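Local coordinates for mitogen activated protein kinase, putative (Leishmania donovani, PDB 4QNY), which probably transfers phosphate from ATP to serine and threonine residues of target proteins as a kinase of the mitogen-activated family, at residues L86-P92 with Y345-F351. Where two conformers were deposited one is given. Numbering follows the deposited sequence.
Sequences LRNILTP and YEESVKF
In MAP kinases a C-terminal extension returns from the large lobe to pack on the N-terminal lobe, and here its last modelled residues, 345-351, including the last part of helix 337-349, lie on edge strand 86-90 of the five-stranded antiparallel sheet. Phe351, the last modelled residue, loses most surface. With chi1 near -67° (m) its ring lies flat on the strand backbone, Asn88 CA sitting 4.0 Å from the ring centroid in a CH-pi contact, 10° off the normal. At this point Arg87 and Asn88 form a classic beta bulge opposite Val104. Ile89, chi1 m, points toward the helix; its CG1 lies 3.7 Å from Phe351 CE2, and its CA is 4.8 Å from that of Ser348, the closest CA pair here. Further along, extended Thr91 faces Tyr345, whose t rotamer swings the ring toward Pro92. Ile72 of helix 62-77 touches both Ile89 and Glu347, tying the extension to that helix. At the far end, Leu86 CD2 meets the edge of the Phe351 ring, 3.7 Å from CZ.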
ATOM      1  N   LEU A  86      -8.010  -2.718  13.307  1.00 32.65           N
ATOM      2  CA  LEU A  86      -8.346  -1.472  13.982  1.00 28.13           C
ATOM      3  C   LEU A  86      -8.764  -1.744  15.424  1.00 24.23           C
ATOM      4  O   LEU A  86      -9.682  -2.526  15.672  1.00 23.49           O
ATOM      5  CB  LEU A  86      -9.466  -0.745  13.233  1.00 29.34           C
ATOM      6  CG  LEU A  86      -9.803   0.671  13.699  1.00 29.31           C
ATOM      7  CD1 LEU A  86      -8.647   1.614  13.414  1.00 27.39           C
ATOM      8  CD2 LEU A  86     -11.080   1.163  13.035  1.00 34.74           C
ATOM      9  N   ARG A  87      -8.090  -1.100  16.372  1.00 30.91           N
ATOM     10  CA  ARG A  87      -8.392  -1.309  17.784  1.00 34.78           C
ATOM     11  C   ARG A  87      -9.233  -0.182  18.378  1.00 30.79           C
ATOM     12  O   ARG A  87     -10.086  -0.428  19.230  1.00 38.08           O
ATOM     13  CB  ARG A  87      -7.103  -1.472  18.594  1.00 40.16           C
ATOM     14  CG  ARG A  87      -6.821  -2.908  19.017  1.00 51.08           C
ATOM     15  CD  ARG A  87      -6.153  -2.967  20.383  1.00 51.45           C
ATOM     16  NE  ARG A  87      -6.084  -4.330  20.904  1.00 56.31           N
ATOM     17  CZ  ARG A  87      -5.728  -4.639  22.147  1.00 63.16           C
ATOM     18  NH1 ARG A  87      -5.410  -3.679  23.006  1.00 55.11           N
ATOM     19  NH2 ARG A  87      -5.694  -5.906  22.535  1.00 71.44           N
ATOM     20  N   ASN A  88      -8.997   1.050  17.931  1.00 25.52           N
ATOM     21  CA  ASN A  88      -9.712   2.199  18.481  1.00 22.47           C
ATOM     22  C   ASN A  88      -9.622   3.452  17.612  1.00 28.15           C
ATOM     23  O   ASN A  88      -8.739   3.572  16.763  1.00 20.90           O
ATOM     24  CB  ASN A  88      -9.186   2.514  19.885  1.00 34.85           C
ATOM     25  CG  ASN A  88     -10.251   3.099  20.791  1.00 32.90           C
ATOM     26  OD1 ASN A  88     -11.205   3.723  20.327  1.00 36.09           O
ATOM     27  ND2 ASN A  88     -10.092   2.900  22.095  1.00 27.43           N
ATOM     28  N   ILE A  89     -10.552   4.379  17.835  1.00 27.06           N
ATOM     29  CA  ILE A  89     -10.535   5.686  17.185  1.00 27.96           C
ATOM     30  C   ILE A  89     -10.700   6.789  18.230  1.00 37.85           C
ATOM     31  O   ILE A  89     -11.794   7.003  18.751  1.00 34.98           O
ATOM     32  CB  ILE A  89     -11.651   5.822  16.128  1.00 26.60           C
ATOM     33  CG1 ILE A  89     -11.560   4.700  15.090  1.00 24.50           C
ATOM     34  CG2 ILE A  89     -11.578   7.183  15.448  1.00 20.77           C
ATOM     35  CD1 ILE A  89     -10.338   4.784  14.205  1.00 38.02           C
ATOM     36  N   LEU A  90      -9.609   7.486  18.532  0.57 35.75           N
ATOM     37  CA  LEU A  90      -9.624   8.526  19.556  0.57 34.84           C
ATOM     38  C   LEU A  90      -9.901   9.902  18.960  0.57 36.14           C
ATOM     39  O   LEU A  90      -9.104  10.424  18.184  0.57 34.95           O
ATOM     40  CB  LEU A  90      -8.297   8.546  20.314  0.57 30.86           C
ATOM     41  CG  LEU A  90      -7.852   7.219  20.930  0.57 25.99           C
ATOM     42  CD1 LEU A  90      -6.548   7.396  21.692  0.57 25.39           C
ATOM     43  CD2 LEU A  90      -8.935   6.652  21.835  0.57 22.76           C
ATOM     44  N   THR A  91     -11.033  10.486  19.338  1.00 37.42           N
ATOM     45  CA  THR A  91     -11.436  11.795  18.840  1.00 31.31           C
ATOM     46  C   THR A  91     -11.759  12.750  19.989  1.00 31.32           C
ATOM     47  O   THR A  91     -12.256  12.323  21.028  1.00 32.49           O
ATOM     48  CB  THR A  91     -12.660  11.679  17.922  1.00 30.22           C
ATOM     49  OG1 THR A  91     -13.678  10.933  18.597  1.00 38.11           O
ATOM     50  CG2 THR A  91     -12.296  10.965  16.627  1.00 24.29           C
ATOM     51  N   PRO A  92     -11.468  14.049  19.805  1.00 36.01           N
ATOM     52  CA  PRO A  92     -11.793  15.062  20.817  1.00 38.97           C
ATOM     53  C   PRO A  92     -13.298  15.226  21.006  1.00 38.17           C
ATOM     54  O   PRO A  92     -14.037  15.292  20.022  1.00 40.20           O
ATOM     55  CB  PRO A  92     -11.174  16.344  20.247  1.00 36.60           C
ATOM     56  CG  PRO A  92     -10.152  15.877  19.262  1.00 44.75           C
ATOM     57  CD  PRO A  92     -10.715  14.622  18.679  1.00 43.76           C
ATOM     58  N   TYR A 345     -16.253  10.884  14.303  1.00 39.39           N
ATOM     59  CA  TYR A 345     -16.633  10.626  15.688  1.00 42.73           C
ATOM     60  C   TYR A 345     -17.657   9.494  15.755  1.00 37.68           C
ATOM     61  O   TYR A 345     -17.689   8.735  16.720  1.00 40.04           O
ATOM     62  CB  TYR A 345     -17.194  11.881  16.364  1.00 48.65           C
ATOM     63  CG  TYR A 345     -17.229  11.775  17.876  1.00 58.31           C
ATOM     64  CD1 TYR A 345     -16.215  12.322  18.649  1.00 66.31           C
ATOM     65  CD2 TYR A 345     -18.265  11.115  18.529  1.00 66.29           C
ATOM     66  CE1 TYR A 345     -16.229  12.220  20.028  1.00 76.49           C
ATOM     67  CE2 TYR A 345     -18.288  11.007  19.910  1.00 75.29           C
ATOM     68  CZ  TYR A 345     -17.268  11.564  20.654  1.00 80.03           C
ATOM     69  OH  TYR A 345     -17.284  11.465  22.026  1.00 82.90           O
ATOM     70  N   GLU A 346     -18.489   9.388  14.724  1.00 35.45           N
ATOM     71  CA  GLU A 346     -19.459   8.303  14.643  1.00 35.12           C
ATOM     72  C   GLU A 346     -18.742   6.958  14.579  1.00 40.50           C
ATOM     73  O   GLU A 346     -19.219   5.961  15.121  1.00 45.07           O
ATOM     74  CB  GLU A 346     -20.368   8.483  13.425  1.00 29.65           C
ATOM     75  N   GLU A 347     -17.589   6.943  13.917  1.00 37.52           N
ATOM     76  CA  GLU A 347     -16.755   5.751  13.846  1.00 35.57           C
ATOM     77  C   GLU A 347     -16.069   5.493  15.185  1.00 40.03           C
ATOM     78  O   GLU A 347     -15.685   4.365  15.491  1.00 45.77           O
ATOM     79  CB  GLU A 347     -15.711   5.890  12.734  1.00 28.28           C
ATOM     80  CG  GLU A 347     -16.302   6.052  11.343  1.00 39.41           C
ATOM     81  CD  GLU A 347     -16.959   4.783  10.835  1.00 47.81           C
ATOM     82  OE1 GLU A 347     -16.530   3.684  11.244  1.00 49.81           O
ATOM     83  OE2 GLU A 347     -17.906   4.886  10.027  1.00 52.82           O
ATOM     84  N   SER A 348     -15.920   6.550  15.978  1.00 41.95           N
ATOM     85  CA  SER A 348     -15.315   6.445  17.301  1.00 51.00           C
ATOM     86  C   SER A 348     -16.295   5.852  18.309  1.00 56.34           C
ATOM     87  O   SER A 348     -15.901   5.108  19.208  1.00 59.39           O
ATOM     88  CB  SER A 348     -14.835   7.817  17.780  1.00 53.50           C
ATOM     89  OG  SER A 348     -14.807   7.884  19.195  1.00 58.12           O
ATOM     90  N   VAL A 349     -17.571   6.189  18.148  1.00 54.19           N
ATOM     91  CA  VAL A 349     -18.631   5.707  19.030  1.00 45.60           C
ATOM     92  C   VAL A 349     -18.720   4.181  19.008  1.00 47.38           C
ATOM     93  O   VAL A 349     -19.029   3.549  20.020  1.00 48.71           O
ATOM     94  CB  VAL A 349     -19.996   6.321  18.634  1.00 39.96           C
ATOM     95  CG1 VAL A 349     -21.141   5.658  19.387  1.00 42.70           C
ATOM     96  CG2 VAL A 349     -19.990   7.822  18.878  1.00 38.49           C
ATOM     97  N   LYS A 350     -18.406   3.594  17.857  1.00 55.24           N
ATOM     98  CA  LYS A 350     -18.493   2.147  17.667  1.00 58.92           C
ATOM     99  C   LYS A 350     -17.537   1.351  18.562  1.00 67.22           C
ATOM    100  O   LYS A 350     -17.524   0.121  18.522  1.00 76.59           O
ATOM    101  CB  LYS A 350     -18.226   1.798  16.202  1.00 55.83           C
ATOM    102  CG  LYS A 350     -19.148   2.495  15.215  1.00 55.56           C
ATOM    103  CD  LYS A 350     -18.691   2.266  13.782  1.00 57.95           C
ATOM    104  CE  LYS A 350     -19.617   2.942  12.785  1.00 59.70           C
ATOM    105  NZ  LYS A 350     -20.971   2.325  12.770  1.00 62.99           N
ATOM    106  N   PHE A 351     -16.738   2.051  19.363  1.00 67.41           N
ATOM    107  CA  PHE A 351     -15.807   1.401  20.279  1.00 58.09           C
ATOM    108  C   PHE A 351     -16.179   1.666  21.736  1.00 55.04           C
ATOM    109  O   PHE A 351     -16.954   2.574  22.037  1.00 44.60           O
ATOM    110  CB  PHE A 351     -14.376   1.871  20.009  1.00 54.10           C
ATOM    111  CG  PHE A 351     -13.835   1.429  18.680  1.00 52.65           C
ATOM    112  CD1 PHE A 351     -13.164   0.223  18.557  1.00 50.00           C
ATOM    113  CD2 PHE A 351     -13.998   2.217  17.553  1.00 52.08           C
ATOM    114  CE1 PHE A 351     -12.665  -0.187  17.335  1.00 48.47           C
ATOM    115  CE2 PHE A 351     -13.501   1.812  16.328  1.00 49.84           C
ATOM    116  CZ  PHE A 351     -12.834   0.608  16.220  1.00 46.72           C
TER